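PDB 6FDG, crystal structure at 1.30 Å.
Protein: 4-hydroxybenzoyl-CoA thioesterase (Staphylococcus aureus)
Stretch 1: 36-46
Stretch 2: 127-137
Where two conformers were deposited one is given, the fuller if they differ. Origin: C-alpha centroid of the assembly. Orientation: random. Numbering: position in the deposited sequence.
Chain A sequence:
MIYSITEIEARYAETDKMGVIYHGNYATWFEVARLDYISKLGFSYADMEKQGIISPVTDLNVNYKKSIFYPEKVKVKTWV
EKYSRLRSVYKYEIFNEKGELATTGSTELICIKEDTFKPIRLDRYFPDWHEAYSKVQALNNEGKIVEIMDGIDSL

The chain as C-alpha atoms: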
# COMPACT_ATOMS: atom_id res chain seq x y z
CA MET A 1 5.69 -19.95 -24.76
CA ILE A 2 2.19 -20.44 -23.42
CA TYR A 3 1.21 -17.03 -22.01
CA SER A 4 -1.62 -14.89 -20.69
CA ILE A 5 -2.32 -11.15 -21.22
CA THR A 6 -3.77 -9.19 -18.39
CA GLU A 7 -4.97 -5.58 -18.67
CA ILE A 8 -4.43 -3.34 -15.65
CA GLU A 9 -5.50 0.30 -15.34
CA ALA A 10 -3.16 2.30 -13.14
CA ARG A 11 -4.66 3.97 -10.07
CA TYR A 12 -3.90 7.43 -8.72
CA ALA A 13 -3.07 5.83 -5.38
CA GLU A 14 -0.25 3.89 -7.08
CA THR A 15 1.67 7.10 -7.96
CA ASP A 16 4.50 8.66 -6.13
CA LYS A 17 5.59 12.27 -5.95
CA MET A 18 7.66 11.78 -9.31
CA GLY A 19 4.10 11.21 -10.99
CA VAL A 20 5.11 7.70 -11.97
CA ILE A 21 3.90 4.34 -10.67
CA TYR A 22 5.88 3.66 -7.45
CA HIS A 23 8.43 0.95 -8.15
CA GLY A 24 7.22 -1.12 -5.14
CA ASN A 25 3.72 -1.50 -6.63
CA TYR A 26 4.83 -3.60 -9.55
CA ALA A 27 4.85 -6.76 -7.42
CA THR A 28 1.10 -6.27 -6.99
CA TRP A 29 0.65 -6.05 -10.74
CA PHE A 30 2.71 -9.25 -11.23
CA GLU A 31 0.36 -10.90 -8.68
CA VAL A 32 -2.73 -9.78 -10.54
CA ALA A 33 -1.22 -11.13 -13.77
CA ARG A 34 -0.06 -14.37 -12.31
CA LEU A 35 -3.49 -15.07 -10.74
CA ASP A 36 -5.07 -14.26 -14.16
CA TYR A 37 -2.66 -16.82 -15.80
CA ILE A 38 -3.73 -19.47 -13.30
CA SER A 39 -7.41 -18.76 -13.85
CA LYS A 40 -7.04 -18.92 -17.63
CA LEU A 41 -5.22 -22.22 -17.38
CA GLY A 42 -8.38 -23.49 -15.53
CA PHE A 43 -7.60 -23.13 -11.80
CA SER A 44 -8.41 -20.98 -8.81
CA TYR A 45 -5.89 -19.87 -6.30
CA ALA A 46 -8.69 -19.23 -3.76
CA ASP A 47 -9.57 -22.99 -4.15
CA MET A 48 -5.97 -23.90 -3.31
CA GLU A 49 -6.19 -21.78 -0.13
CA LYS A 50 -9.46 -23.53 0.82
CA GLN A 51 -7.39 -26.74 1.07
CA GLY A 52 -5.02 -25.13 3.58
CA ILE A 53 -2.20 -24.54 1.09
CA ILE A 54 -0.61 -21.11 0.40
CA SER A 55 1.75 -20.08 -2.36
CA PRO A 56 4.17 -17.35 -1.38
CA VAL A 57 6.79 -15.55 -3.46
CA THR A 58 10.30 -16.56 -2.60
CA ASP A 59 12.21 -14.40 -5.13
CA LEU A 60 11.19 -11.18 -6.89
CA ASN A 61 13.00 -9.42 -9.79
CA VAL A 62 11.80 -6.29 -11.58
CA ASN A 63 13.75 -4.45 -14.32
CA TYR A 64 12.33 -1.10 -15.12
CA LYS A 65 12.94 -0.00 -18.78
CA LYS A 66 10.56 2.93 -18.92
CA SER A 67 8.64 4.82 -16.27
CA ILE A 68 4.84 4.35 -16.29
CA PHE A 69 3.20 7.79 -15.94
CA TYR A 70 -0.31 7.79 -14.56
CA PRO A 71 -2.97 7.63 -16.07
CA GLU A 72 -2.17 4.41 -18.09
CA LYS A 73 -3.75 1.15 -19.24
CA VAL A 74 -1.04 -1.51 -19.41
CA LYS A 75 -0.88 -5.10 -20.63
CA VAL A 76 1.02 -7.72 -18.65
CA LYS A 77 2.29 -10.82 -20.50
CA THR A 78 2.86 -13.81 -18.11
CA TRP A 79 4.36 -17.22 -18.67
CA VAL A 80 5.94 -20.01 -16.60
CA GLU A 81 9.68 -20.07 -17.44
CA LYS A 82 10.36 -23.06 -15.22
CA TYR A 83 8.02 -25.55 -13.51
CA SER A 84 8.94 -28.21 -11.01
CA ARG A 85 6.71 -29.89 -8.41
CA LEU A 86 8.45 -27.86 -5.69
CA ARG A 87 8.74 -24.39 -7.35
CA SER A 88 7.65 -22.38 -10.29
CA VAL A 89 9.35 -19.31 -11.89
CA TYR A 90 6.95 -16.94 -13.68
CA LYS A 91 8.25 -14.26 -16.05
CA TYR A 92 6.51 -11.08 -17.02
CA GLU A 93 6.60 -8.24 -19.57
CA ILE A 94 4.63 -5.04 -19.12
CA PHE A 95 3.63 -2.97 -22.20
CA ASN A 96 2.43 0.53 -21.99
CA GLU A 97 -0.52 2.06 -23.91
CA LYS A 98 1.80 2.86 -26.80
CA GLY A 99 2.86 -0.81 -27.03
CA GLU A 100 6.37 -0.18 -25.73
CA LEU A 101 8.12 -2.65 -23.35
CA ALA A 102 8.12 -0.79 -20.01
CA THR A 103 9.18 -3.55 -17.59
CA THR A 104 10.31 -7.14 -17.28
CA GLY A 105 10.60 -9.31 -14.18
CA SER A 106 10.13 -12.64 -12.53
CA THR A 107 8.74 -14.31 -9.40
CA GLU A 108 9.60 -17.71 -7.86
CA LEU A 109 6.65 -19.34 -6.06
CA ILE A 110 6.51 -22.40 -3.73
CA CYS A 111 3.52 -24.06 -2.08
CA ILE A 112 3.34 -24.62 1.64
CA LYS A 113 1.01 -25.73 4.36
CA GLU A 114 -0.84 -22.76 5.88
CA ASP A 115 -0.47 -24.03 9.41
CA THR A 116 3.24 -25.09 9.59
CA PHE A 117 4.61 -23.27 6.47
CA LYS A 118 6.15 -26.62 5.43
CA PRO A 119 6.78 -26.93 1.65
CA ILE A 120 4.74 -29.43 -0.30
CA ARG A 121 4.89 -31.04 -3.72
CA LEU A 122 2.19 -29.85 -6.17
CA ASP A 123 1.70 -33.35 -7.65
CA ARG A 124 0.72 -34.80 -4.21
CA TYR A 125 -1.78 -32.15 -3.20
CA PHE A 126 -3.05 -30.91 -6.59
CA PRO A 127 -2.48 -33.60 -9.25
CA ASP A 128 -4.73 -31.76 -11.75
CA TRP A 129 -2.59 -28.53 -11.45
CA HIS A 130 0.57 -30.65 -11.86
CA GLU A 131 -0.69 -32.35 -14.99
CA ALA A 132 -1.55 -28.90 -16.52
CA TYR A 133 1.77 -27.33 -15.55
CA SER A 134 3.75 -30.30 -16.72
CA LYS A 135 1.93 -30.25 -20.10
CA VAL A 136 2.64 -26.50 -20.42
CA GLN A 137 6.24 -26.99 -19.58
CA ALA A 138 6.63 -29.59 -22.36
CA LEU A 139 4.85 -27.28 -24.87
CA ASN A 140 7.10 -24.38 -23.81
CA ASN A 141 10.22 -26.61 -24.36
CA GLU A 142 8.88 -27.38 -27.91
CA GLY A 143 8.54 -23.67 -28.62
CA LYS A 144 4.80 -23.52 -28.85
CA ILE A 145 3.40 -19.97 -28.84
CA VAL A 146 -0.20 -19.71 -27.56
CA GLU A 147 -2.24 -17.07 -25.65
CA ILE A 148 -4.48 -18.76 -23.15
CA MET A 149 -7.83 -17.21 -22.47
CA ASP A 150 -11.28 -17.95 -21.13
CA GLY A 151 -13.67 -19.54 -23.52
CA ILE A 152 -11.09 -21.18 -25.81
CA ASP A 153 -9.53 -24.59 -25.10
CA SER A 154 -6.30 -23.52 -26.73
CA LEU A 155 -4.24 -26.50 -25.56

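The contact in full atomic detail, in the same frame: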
# COMPACT_ATOMS: atom_id res chain seq x y z
N ASP A 36 -4.28 -14.20 -12.93
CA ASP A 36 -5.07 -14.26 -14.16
C ASP A 36 -4.55 -15.41 -14.98
O ASP A 36 -5.35 -16.15 -15.62
CB ASP A 36 -4.90 -12.92 -14.92
CG ASP A 36 -5.80 -12.79 -16.14
OD1 ASP A 36 -6.99 -13.15 -16.05
OD2 ASP A 36 -5.24 -12.33 -17.16
N TYR A 37 -3.25 -15.67 -15.10
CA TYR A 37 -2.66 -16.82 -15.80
C TYR A 37 -3.28 -18.08 -15.22
O TYR A 37 -3.74 -18.98 -15.95
CB TYR A 37 -1.13 -16.81 -15.71
CG TYR A 37 -0.47 -17.98 -16.30
CD1 TYR A 37 -0.32 -19.18 -15.58
CD2 TYR A 37 0.07 -17.95 -17.60
CE1 TYR A 37 0.31 -20.28 -16.11
CE2 TYR A 37 0.73 -19.03 -18.15
CZ TYR A 37 0.85 -20.21 -17.44
OH TYR A 37 1.52 -21.32 -18.01
N ILE A 38 -3.24 -18.25 -13.91
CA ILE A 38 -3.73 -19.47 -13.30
C ILE A 38 -5.21 -19.62 -13.63
O ILE A 38 -5.63 -20.82 -13.89
CB ILE A 38 -3.43 -19.34 -11.76
CG1 ILE A 38 -1.94 -19.38 -11.48
CG2 ILE A 38 -4.27 -20.40 -10.97
CD1 ILE A 38 -1.60 -19.06 -10.03
N SER A 39 -5.99 -18.61 -13.49
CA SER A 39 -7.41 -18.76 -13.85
C SER A 39 -7.61 -19.20 -15.28
O SER A 39 -8.38 -20.10 -15.67
CB SER A 39 -8.10 -17.47 -13.54
OG SER A 39 -9.49 -17.43 -13.69
N LYS A 40 -6.92 -18.57 -16.19
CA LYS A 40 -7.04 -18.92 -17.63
C LYS A 40 -6.59 -20.28 -17.89
O LYS A 40 -7.13 -20.96 -18.86
CB LYS A 40 -6.32 -17.83 -18.45
CG LYS A 40 -7.06 -16.54 -18.48
CD LYS A 40 -6.31 -15.32 -19.01
CE LYS A 40 -7.16 -14.19 -19.29
NZ LYS A 40 -6.38 -13.00 -19.68
N LEU A 41 -5.68 -20.88 -17.19
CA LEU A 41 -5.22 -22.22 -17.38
C LEU A 41 -6.29 -23.16 -16.83
O LEU A 41 -6.22 -24.33 -17.26
CB LEU A 41 -3.85 -22.45 -16.69
CG LEU A 41 -3.08 -23.61 -17.09
CD1 LEU A 41 -2.75 -23.60 -18.60
CD2 LEU A 41 -1.85 -23.68 -16.16
N GLY A 42 -7.23 -22.72 -16.03
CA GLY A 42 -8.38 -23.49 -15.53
C GLY A 42 -8.38 -23.65 -14.06
O GLY A 42 -9.15 -24.53 -13.58
N PHE A 43 -7.73 -22.84 -13.25
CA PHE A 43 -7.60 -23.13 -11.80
C PHE A 43 -7.86 -21.91 -10.95
O PHE A 43 -7.87 -20.78 -11.38
CB PHE A 43 -6.20 -23.67 -11.51
CG PHE A 43 -5.85 -24.92 -12.28
CD1 PHE A 43 -6.42 -26.14 -11.88
CD2 PHE A 43 -5.04 -24.92 -13.38
CE1 PHE A 43 -6.12 -27.30 -12.61
CE2 PHE A 43 -4.83 -26.01 -14.19
CZ PHE A 43 -5.39 -27.26 -13.78
N SER A 44 -8.07 -22.06 -9.68
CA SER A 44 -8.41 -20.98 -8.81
C SER A 44 -7.46 -21.02 -7.65
O SER A 44 -7.45 -21.98 -6.86
CB SER A 44 -9.80 -21.22 -8.27
OG SER A 44 -10.03 -20.35 -7.18
N TYR A 45 -6.69 -19.95 -7.45
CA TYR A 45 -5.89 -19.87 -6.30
C TYR A 45 -6.70 -19.85 -4.99
O TYR A 45 -6.35 -20.44 -3.98
CB TYR A 45 -4.93 -18.69 -6.37
CG TYR A 45 -4.07 -18.62 -5.13
CD1 TYR A 45 -3.09 -19.58 -4.84
CD2 TYR A 45 -4.18 -17.59 -4.20
CE1 TYR A 45 -2.39 -19.59 -3.67
CE2 TYR A 45 -3.44 -17.52 -3.06
CZ TYR A 45 -2.50 -18.54 -2.74
OH TYR A 45 -1.81 -18.55 -1.61
N ALA A 46 -7.89 -19.20 -5.01
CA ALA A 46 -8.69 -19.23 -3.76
C ALA A 46 -9.08 -20.70 -3.41
O ALA A 46 -9.17 -21.02 -2.22
CB ALA A 46 -9.95 -18.38 -3.97
N PRO A 127 -2.96 -32.87 -8.04
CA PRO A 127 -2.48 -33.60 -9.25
C PRO A 127 -3.00 -32.94 -10.55
O PRO A 127 -2.22 -33.07 -11.52
CB PRO A 127 -3.00 -35.08 -9.07
CG PRO A 127 -3.94 -34.96 -7.90
CD PRO A 127 -3.68 -33.74 -7.07
N ASP A 128 -4.18 -32.39 -10.57
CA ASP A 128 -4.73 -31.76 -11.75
C ASP A 128 -3.88 -30.51 -12.11
O ASP A 128 -3.66 -30.25 -13.36
CB ASP A 128 -6.15 -31.30 -11.51
CG ASP A 128 -6.43 -30.62 -10.09
OD1 ASP A 128 -5.77 -30.86 -8.99
OD2 ASP A 128 -7.43 -29.83 -10.07
N TRP A 129 -3.47 -29.70 -11.13
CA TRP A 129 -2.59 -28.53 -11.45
C TRP A 129 -1.29 -29.07 -11.95
O TRP A 129 -0.73 -28.56 -12.97
CB TRP A 129 -2.35 -27.70 -10.18
CG TRP A 129 -3.43 -26.95 -9.62
CD1 TRP A 129 -4.66 -27.39 -9.18
CD2 TRP A 129 -3.40 -25.54 -9.26
NE1 TRP A 129 -5.35 -26.38 -8.58
CE2 TRP A 129 -4.59 -25.26 -8.56
CE3 TRP A 129 -2.45 -24.54 -9.43
CZ2 TRP A 129 -4.89 -24.02 -8.10
CZ3 TRP A 129 -2.80 -23.26 -8.89
CH2 TRP A 129 -4.00 -23.07 -8.28
N HIS A 130 -0.64 -30.06 -11.35
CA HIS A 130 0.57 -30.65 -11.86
C HIS A 130 0.51 -31.14 -13.29
O HIS A 130 1.44 -30.94 -14.07
CB HIS A 130 1.05 -31.83 -10.91
CG HIS A 130 2.19 -32.56 -11.45
ND1 HIS A 130 3.43 -32.08 -11.51
CD2 HIS A 130 2.23 -33.83 -11.99
CE1 HIS A 130 4.26 -33.00 -12.02
NE2 HIS A 130 3.53 -34.07 -12.32
N GLU A 131 -0.62 -31.79 -13.60
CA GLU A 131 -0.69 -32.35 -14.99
C GLU A 131 -0.68 -31.14 -15.94
O GLU A 131 -0.01 -31.28 -16.96
CB GLU A 131 -1.97 -33.17 -15.11
CG GLU A 131 -2.42 -33.54 -16.54
CD GLU A 131 -3.81 -34.23 -16.56
OE1 GLU A 131 -4.80 -33.71 -15.98
OE2 GLU A 131 -3.92 -35.32 -17.16
N ALA A 132 -1.44 -30.10 -15.62
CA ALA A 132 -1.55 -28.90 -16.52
C ALA A 132 -0.21 -28.17 -16.65
O ALA A 132 0.28 -27.93 -17.77
CB ALA A 132 -2.62 -28.03 -16.12
N TYR A 133 0.47 -28.00 -15.47
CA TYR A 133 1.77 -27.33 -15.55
C TYR A 133 2.83 -28.09 -16.27
O TYR A 133 3.72 -27.57 -16.91
CB TYR A 133 2.23 -26.89 -14.09
CG TYR A 133 1.62 -25.57 -13.61
CD1 TYR A 133 0.32 -25.41 -13.35
CD2 TYR A 133 2.43 -24.48 -13.46
CE1 TYR A 133 -0.23 -24.20 -12.93
CE2 TYR A 133 1.91 -23.26 -13.01
CZ TYR A 133 0.63 -23.11 -12.83
OH TYR A 133 0.05 -21.90 -12.41
N SER A 134 2.81 -29.43 -16.11
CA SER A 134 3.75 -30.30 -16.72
C SER A 134 3.48 -30.32 -18.27
O SER A 134 4.48 -30.28 -19.01
CB SER A 134 3.63 -31.77 -16.23
OG SER A 134 4.12 -31.84 -14.90
N LYS A 135 2.28 -30.32 -18.66
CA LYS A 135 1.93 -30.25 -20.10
C LYS A 135 2.43 -28.94 -20.70
O LYS A 135 3.08 -28.92 -21.72
CB LYS A 135 0.46 -30.37 -20.30
CG LYS A 135 -0.09 -30.14 -21.73
CD LYS A 135 -1.61 -30.36 -21.80
CE LYS A 135 -2.18 -30.19 -23.22
NZ LYS A 135 -1.35 -30.97 -24.22
N VAL A 136 2.14 -27.81 -19.97
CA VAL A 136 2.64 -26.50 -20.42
C VAL A 136 4.09 -26.48 -20.54
O VAL A 136 4.66 -25.92 -21.47
CB VAL A 136 2.01 -25.37 -19.52
CG1 VAL A 136 2.74 -24.07 -19.80
CG2 VAL A 136 0.54 -25.22 -19.76
N GLN A 137 4.82 -27.00 -19.55
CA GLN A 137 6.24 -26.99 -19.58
C GLN A 137 6.82 -27.71 -20.87
O GLN A 137 7.76 -27.24 -21.52
CB GLN A 137 6.93 -27.66 -18.32
CG GLN A 137 8.44 -27.64 -18.31
CD GLN A 137 8.93 -26.24 -18.29
OE1 GLN A 137 8.76 -25.52 -17.30
NE2 GLN A 137 9.51 -25.78 -19.38

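Helix 127-137 packs against the end of helix 36-41 and the turn that follows it, the two helix axes running nearly at right angles (99°) and 11.8 Å apart at closest approach. No hydrogen bond or salt bridge links the stretches; shape and apolar contact do the work, burying 503 Å² in total. Phe43 and Trp129 contribute most. Their rings stack face to face, the Phe43 ring 4.2 Å from the five-membered ring of Trp129 (centroids) with planes at 30°, and Phe43 CD1 lies 3.5 Å from Trp129 CD1. Two CH-pi contacts extend the stack: Phe43 CB sits over the six-membered ring of Trp129, and Trp129 CA over the Phe43 ring. At its edge the Phe43 ring meets Ala132, CE2 to CB 3.6 Å, a small methyl suited to a place where a ring edge comes this close. The CA-to-CB bond of Trp129 points sideways, but with chi1 m the end of its indole comes nearer the other stretch: CH2 touches Ile38 CG2 at 3.8 Å, and the ring edge faces the Ser44 backbone, CZ2 to O 3.5 Å. Tyr133, one helical turn on, covers the next largest area. Its CE1 packs on Leu41 CD2 (3.7 Å), while its OH, hydrogen-bonded elsewhere in the structure, lies 3.3 Å from Ile38 CG1 and near the edge of the Tyr37 ring. The CA-to-CB bond of Leu41 points toward the helix, and its side chain touches Ala132, Tyr133 and Val136, CD1 reaching Val136 CG2 at 3.8 Å; Tyr37 OH meets Val136 CG1 at 3.5 Å. Gly42, just before Phe43, leaves the helical conformation with phi 117° in a Schellman motif, with Phe43 N hydrogen-bonded to Ile38 O (3.0 Å) and Gly42 N to Ser39 O (2.9 Å). A CB there would jam against the preceding carbonyl, so glycine suits the turn.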